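PDB 3QTM: negative regulator of ofd1 from Schizosaccharomyces pombe, which is required for correct translation termination and directly inhibits ofd1, probably thereby stabilising the transcription factor Sre1N that activates hypoxic genes. Local coordinates for residues Q236-Y250 against A268-I282. Numbering follows the deposited sequence.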
loop_
_atom_site.group_PDB
_atom_site.type_symbol
_atom_site.label_atom_id
_atom_site.label_comp_id
_atom_site.label_asym_id
_atom_site.label_seq_id
_atom_site.Cartn_x
_atom_site.Cartn_y
_atom_site.Cartn_z
ATOM N N GLN A 236 -2.744 7.740 6.200
ATOM C CA GLN A 236 -2.332 7.760 7.602
ATOM C C GLN A 236 -2.699 6.452 8.300
ATOM O O GLN A 236 -1.938 5.960 9.128
ATOM C CB GLN A 236 -2.924 8.961 8.344
ATOM C CG GLN A 236 -2.381 10.319 7.905
ATOM C CD GLN A 236 -0.913 10.541 8.285
ATOM O OE1 GLN A 236 -0.276 9.698 8.926
ATOM N NE2 GLN A 236 -0.376 11.682 7.884
ATOM N N GLU A 237 -3.850 5.877 7.950
ATOM C CA GLU A 237 -4.217 4.547 8.450
ATOM C C GLU A 237 -3.189 3.479 8.060
ATOM O O GLU A 237 -2.881 2.580 8.858
ATOM C CB GLU A 237 -5.604 4.130 7.953
ATOM C CG GLU A 237 -6.748 5.002 8.452
ATOM C CD GLU A 237 -7.302 4.538 9.784
ATOM O OE1 GLU A 237 -6.523 3.987 10.593
ATOM O OE2 GLU A 237 -8.520 4.714 10.022
ATOM N N ALA A 238 -2.667 3.562 6.836
ATOM C CA ALA A 238 -1.653 2.603 6.395
ATOM C C ALA A 238 -0.340 2.848 7.147
ATOM O O ALA A 238 0.390 1.915 7.479
ATOM C CB ALA A 238 -1.431 2.691 4.884
ATOM N N VAL A 239 -0.029 4.112 7.403
ATOM C CA VAL A 239 1.149 4.426 8.208
ATOM C C VAL A 239 0.971 3.939 9.655
ATOM O O VAL A 239 1.851 3.288 10.205
ATOM C CB VAL A 239 1.472 5.919 8.181
ATOM C CG1 VAL A 239 2.587 6.239 9.175
ATOM C CG2 VAL A 239 1.846 6.334 6.764
ATOM N N LEU A 240 -0.174 4.234 10.260
ATOM C CA LEU A 240 -0.449 3.731 11.599
ATOM C C LEU A 240 -0.271 2.203 11.670
ATOM O O LEU A 240 0.355 1.682 12.601
ATOM C CB LEU A 240 -1.854 4.134 12.054
ATOM C CG LEU A 240 -2.295 3.592 13.416
ATOM C CD1 LEU A 240 -1.336 4.043 14.506
ATOM C CD2 LEU A 240 -3.709 4.038 13.732
ATOM N N ASN A 241 -0.803 1.493 10.676
ATOM C CA ASN A 241 -0.642 0.041 10.593
ATOM C C ASN A 241 0.814 -0.433 10.529
ATOM O O ASN A 241 1.198 -1.398 11.194
ATOM C CB ASN A 241 -1.397 -0.518 9.389
ATOM C CG ASN A 241 -1.207 -2.017 9.236
ATOM O OD1 ASN A 241 -1.609 -2.789 10.105
ATOM N ND2 ASN A 241 -0.585 -2.436 8.133
ATOM N N ASN A 242 1.628 0.223 9.713
ATOM C CA ASN A 242 3.041 -0.136 9.655
ATOM C C ASN A 242 3.763 0.115 10.990
ATOM O O ASN A 242 4.551 -0.722 11.438
ATOM C CB ASN A 242 3.743 0.548 8.480
ATOM C CG ASN A 242 3.394 -0.106 7.123
ATOM O OD1 ASN A 242 3.931 -1.155 6.764
ATOM N ND2 ASN A 242 2.493 0.527 6.372
ATOM N N TYR A 243 3.481 1.244 11.639
ATOM C CA TYR A 243 4.080 1.507 12.952
ATOM C C TYR A 243 3.714 0.439 13.988
ATOM O O TYR A 243 4.582 -0.068 14.700
ATOM C CB TYR A 243 3.701 2.886 13.485
ATOM C CG TYR A 243 4.274 4.021 12.679
ATOM C CD1 TYR A 243 5.297 3.798 11.768
ATOM C CD2 TYR A 243 3.808 5.323 12.841
ATOM C CE1 TYR A 243 5.830 4.833 11.022
ATOM C CE2 TYR A 243 4.340 6.366 12.100
ATOM C CZ TYR A 243 5.352 6.113 11.193
ATOM O OH TYR A 243 5.885 7.148 10.455
ATOM N N THR A 244 2.430 0.106 14.079
ATOM C CA THR A 244 1.997 -0.823 15.107
ATOM C C THR A 244 2.533 -2.209 14.811
ATOM O O THR A 244 2.774 -2.993 15.718
ATOM C CB THR A 244 0.465 -0.864 15.243
ATOM O OG1 THR A 244 -0.114 -1.229 13.988
ATOM C CG2 THR A 244 -0.064 0.508 15.659
ATOM N N THR A 245 2.733 -2.514 13.536
ATOM C CA THR A 245 3.260 -3.828 13.179
ATOM C C THR A 245 4.731 -3.934 13.550
ATOM O O THR A 245 5.193 -4.975 14.010
ATOM C CB THR A 245 3.088 -4.131 11.691
ATOM O OG1 THR A 245 1.697 -4.071 11.363
ATOM C CG2 THR A 245 3.625 -5.522 11.370
ATOM N N PHE A 246 5.470 -2.851 13.356
ATOM C CA PHE A 246 6.868 -2.866 13.734
ATOM C C PHE A 246 6.979 -3.010 15.255
ATOM O O PHE A 246 7.807 -3.774 15.766
ATOM C CB PHE A 246 7.582 -1.612 13.252
ATOM C CG PHE A 246 8.933 -1.887 12.681
ATOM C CD1 PHE A 246 9.728 -2.890 13.211
ATOM C CD2 PHE A 246 9.417 -1.147 11.618
ATOM C CE1 PHE A 246 10.984 -3.157 12.686
ATOM C CE2 PHE A 246 10.676 -1.407 11.087
ATOM C CZ PHE A 246 11.458 -2.412 11.623
ATOM N N ALA A 247 6.128 -2.283 15.974
ATOM C CA ALA A 247 6.070 -2.413 17.421
ATOM C C ALA A 247 5.883 -3.873 17.815
ATOM O O ALA A 247 6.593 -4.367 18.684
ATOM C CB ALA A 247 4.961 -1.553 18.003
ATOM N N GLU A 248 4.940 -4.565 17.180
ATOM C CA GLU A 248 4.699 -5.975 17.502
ATOM C C GLU A 248 5.890 -6.852 17.173
ATOM O O GLU A 248 6.151 -7.838 17.857
ATOM C CB GLU A 248 3.487 -6.517 16.764
ATOM C CG GLU A 248 2.189 -5.950 17.232
ATOM C CD GLU A 248 1.083 -6.216 16.242
ATOM O OE1 GLU A 248 1.232 -7.162 15.426
ATOM O OE2 GLU A 248 0.075 -5.474 16.278
ATOM N N TYR A 249 6.604 -6.501 16.112
ATOM C CA TYR A 249 7.802 -7.228 15.735
ATOM C C TYR A 249 8.735 -7.299 16.938
ATOM O O TYR A 249 9.262 -8.363 17.281
ATOM C CB TYR A 249 8.488 -6.521 14.575
ATOM C CG TYR A 249 9.891 -7.003 14.262
ATOM C CD1 TYR A 249 10.111 -8.199 13.578
ATOM C CD2 TYR A 249 10.996 -6.242 14.623
ATOM C CE1 TYR A 249 11.399 -8.626 13.277
ATOM C CE2 TYR A 249 12.281 -6.655 14.326
ATOM C CZ TYR A 249 12.483 -7.842 13.653
ATOM O OH TYR A 249 13.778 -8.231 13.365
ATOM N N TYR A 250 8.907 -6.160 17.595
ATOM C CA TYR A 250 9.808 -6.073 18.725
ATOM C C TYR A 250 9.239 -6.707 19.985
ATOM O O TYR A 250 9.955 -7.384 20.720
ATOM C CB TYR A 250 10.186 -4.624 18.976
ATOM C CG TYR A 250 11.163 -4.095 17.961
ATOM C CD1 TYR A 250 12.453 -4.611 17.878
ATOM C CD2 TYR A 250 10.805 -3.077 17.090
ATOM C CE1 TYR A 250 13.358 -4.124 16.950
ATOM C CE2 TYR A 250 11.696 -2.584 16.164
ATOM C CZ TYR A 250 12.971 -3.107 16.096
ATOM O OH TYR A 250 13.856 -2.608 15.167
ATOM N N ALA A 268 10.558 -1.019 20.691
ATOM C CA ALA A 268 9.118 -1.238 20.645
ATOM C C ALA A 268 8.387 0.019 21.090
ATOM O O ALA A 268 7.367 0.382 20.517
ATOM C CB ALA A 268 8.724 -2.413 21.521
ATOM N N SER A 269 8.929 0.688 22.106
ATOM C CA SER A 269 8.310 1.887 22.658
ATOM C C SER A 269 8.369 3.073 21.706
ATOM O O SER A 269 7.452 3.891 21.673
ATOM C CB SER A 269 8.953 2.261 23.998
ATOM O OG SER A 269 8.773 1.219 24.942
ATOM N N SER A 270 9.450 3.180 20.944
ATOM C CA SER A 270 9.534 4.233 19.939
ATOM C C SER A 270 8.443 4.060 18.894
ATOM O O SER A 270 7.814 5.029 18.458
ATOM C CB SER A 270 10.895 4.235 19.255
ATOM O OG SER A 270 11.667 5.323 19.703
ATOM N N TRP A 271 8.228 2.820 18.480
ATOM C CA TRP A 271 7.231 2.567 17.453
ATOM C C TRP A 271 5.819 2.780 17.985
ATOM O O TRP A 271 4.961 3.315 17.283
ATOM C CB TRP A 271 7.422 1.180 16.838
ATOM C CG TRP A 271 8.639 1.143 15.990
ATOM C CD1 TRP A 271 9.772 0.410 16.201
ATOM C CD2 TRP A 271 8.869 1.910 14.805
ATOM N NE1 TRP A 271 10.691 0.667 15.213
ATOM C CE2 TRP A 271 10.161 1.584 14.342
ATOM C CE3 TRP A 271 8.103 2.840 14.086
ATOM C CZ2 TRP A 271 10.702 2.147 13.185
ATOM C CZ3 TRP A 271 8.646 3.403 12.944
ATOM C CH2 TRP A 271 9.934 3.055 12.506
ATOM N N LEU A 272 5.589 2.387 19.235
ATOM C CA LEU A 272 4.286 2.591 19.854
ATOM C C LEU A 272 3.982 4.078 19.980
ATOM O O LEU A 272 2.859 4.520 19.707
ATOM C CB LEU A 272 4.210 1.892 21.213
ATOM C CG LEU A 272 4.164 0.364 21.121
ATOM C CD1 LEU A 272 4.259 -0.298 22.499
ATOM C CD2 LEU A 272 2.914 -0.085 20.384
ATOM N N ASN A 273 4.989 4.859 20.360
ATOM C CA ASN A 273 4.816 6.306 20.447
ATOM C C ASN A 273 4.663 7.008 19.092
ATOM O O ASN A 273 3.952 8.005 18.991
ATOM C CB ASN A 273 5.945 6.940 21.263
ATOM C CG ASN A 273 5.659 6.908 22.748
ATOM O OD1 ASN A 273 4.562 7.272 23.184
ATOM N ND2 ASN A 273 6.631 6.458 23.532
ATOM N N ASN A 274 5.342 6.500 18.064
ATOM C CA ASN A 274 5.088 6.935 16.691
ATOM C C ASN A 274 3.625 6.675 16.320
ATOM O O ASN A 274 2.975 7.488 15.657
ATOM C CB ASN A 274 5.998 6.189 15.716
ATOM C CG ASN A 274 7.434 6.687 15.754
ATOM O OD1 ASN A 274 7.691 7.857 16.048
ATOM N ND2 ASN A 274 8.376 5.800 15.448
ATOM N N SER A 275 3.122 5.529 16.758
ATOM C CA SER A 275 1.741 5.143 16.498
ATOM C C SER A 275 0.802 6.147 17.151
ATOM O O SER A 275 -0.193 6.552 16.554
ATOM C CB SER A 275 1.476 3.737 17.036
ATOM O OG SER A 275 2.291 2.795 16.370
ATOM N N VAL A 276 1.135 6.561 18.376
ATOM C CA VAL A 276 0.323 7.551 19.079
ATOM C C VAL A 276 0.265 8.847 18.294
ATOM O O VAL A 276 -0.803 9.452 18.148
ATOM C CB VAL A 276 0.857 7.834 20.499
ATOM C CG1 VAL A 276 0.074 8.985 21.141
ATOM C CG2 VAL A 276 0.761 6.580 21.350
ATOM N N ASP A 277 1.417 9.272 17.782
ATOM C CA ASP A 277 1.496 10.527 17.044
ATOM C C ASP A 277 0.588 10.472 15.825
ATOM O O ASP A 277 -0.184 11.399 15.566
ATOM C CB ASP A 277 2.937 10.813 16.628
ATOM C CG ASP A 277 3.860 11.026 17.830
ATOM O OD1 ASP A 277 3.355 11.402 18.910
ATOM O OD2 ASP A 277 5.088 10.823 17.696
ATOM N N THR A 278 0.679 9.365 15.095
ATOM C CA THR A 278 -0.096 9.172 13.880
ATOM C C THR A 278 -1.587 8.987 14.181
ATOM O O THR A 278 -2.433 9.509 13.457
ATOM C CB THR A 278 0.467 8.003 13.029
ATOM O OG1 THR A 278 1.778 8.352 12.553
ATOM C CG2 THR A 278 -0.454 7.681 11.830
ATOM N N TRP A 279 -1.910 8.267 15.250
ATOM C CA TRP A 279 -3.313 8.175 15.682
ATOM C C TRP A 279 -3.908 9.567 15.931
ATOM O O TRP A 279 -5.050 9.831 15.572
ATOM C CB TRP A 279 -3.480 7.298 16.930
ATOM C CG TRP A 279 -4.922 7.217 17.370
ATOM C CD1 TRP A 279 -5.847 6.279 16.999
ATOM C CD2 TRP A 279 -5.607 8.135 18.232
ATOM N NE1 TRP A 279 -7.063 6.551 17.590
ATOM C CE2 TRP A 279 -6.940 7.687 18.349
ATOM C CE3 TRP A 279 -5.222 9.289 18.922
ATOM C CZ2 TRP A 279 -7.884 8.353 19.129
ATOM C CZ3 TRP A 279 -6.160 9.947 19.693
ATOM C CH2 TRP A 279 -7.476 9.474 19.795
ATOM N N ASN A 280 -3.123 10.454 16.539
ATOM C CA ASN A 280 -3.565 11.829 16.778
ATOM C C ASN A 280 -3.855 12.601 15.490
ATOM O O ASN A 280 -4.816 13.371 15.420
ATOM C CB ASN A 280 -2.566 12.601 17.665
ATOM C CG ASN A 280 -2.821 12.384 19.150
ATOM O OD1 ASN A 280 -1.938 11.945 19.884
ATOM N ND2 ASN A 280 -4.044 12.667 19.590
ATOM N N VAL A 281 -3.022 12.401 14.473
ATOM C CA VAL A 281 -3.275 13.015 13.177
ATOM C C VAL A 281 -4.609 12.492 12.629
ATOM O O VAL A 281 -5.426 13.257 12.135
ATOM C CB VAL A 281 -2.151 12.700 12.179
ATOM C CG1 VAL A 281 -2.580 13.068 10.758
ATOM C CG2 VAL A 281 -0.834 13.417 12.588
ATOM N N ILE A 282 -4.820 11.182 12.737
ATOM C CA ILE A 282 -6.049 10.558 12.275
ATOM C C ILE A 282 -7.262 11.091 13.036
ATOM O O ILE A 282 -8.300 11.391 12.438
ATOM C CB ILE A 282 -5.966 9.021 12.386
ATOM C CG1 ILE A 282 -4.949 8.474 11.373
ATOM C CG2 ILE A 282 -7.328 8.371 12.172
ATOM C CD1 ILE A 282 -4.488 7.051 11.664
HETATM O O HOH W 1 1.847 10.033 10.599
HETATM O O HOH W 2 13.595 0.127 15.504
#
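Trp271 O is gripped twice from within its own helix, by Ser275 N and by Ser275 OG at 2.9 Å, the two arriving from opposite faces of the carbonyl. The hydroxyl bond leaves Ser275 OG lying against Tyr243 CB and Thr244 CG2 of the facing helix. The Trp271 indole fills a hole made by Tyr243, Phe246, Ala247 and Tyr250. Phe246 lies flat over one indole face as an offset stack, its plane 7° from the indole's and its centroid 4.6 Å from that of the five-membered ring. Tyr250 meets the pyrrole rim instead, and a water accepts from Trp271 NE1 (3.0 Å) while donating to Tyr250 OH, which Glu204 also holds. Farther along, Tyr243 CG stands anti to its carbonyl carbon (chi1 -67°), swinging the ring across so that Asn274 CB sits over its face, 4.1 Å from the centroid. A leucine in place of Trp271 would probably leave Phe246 without its stacking partner and the water without its indole donor. Leu240 drops among Thr278, Ser275, Ile282 and Trp279, its CD2 3.7 Å from Ile282 CD1. With no direct hydrogen bond between them, residues 236-250 and 268-282 of the TPR-like C-terminal region run nearly antiparallel (160°) and are joined by knobs-into-holes packing, aromatic overlap and bridging water.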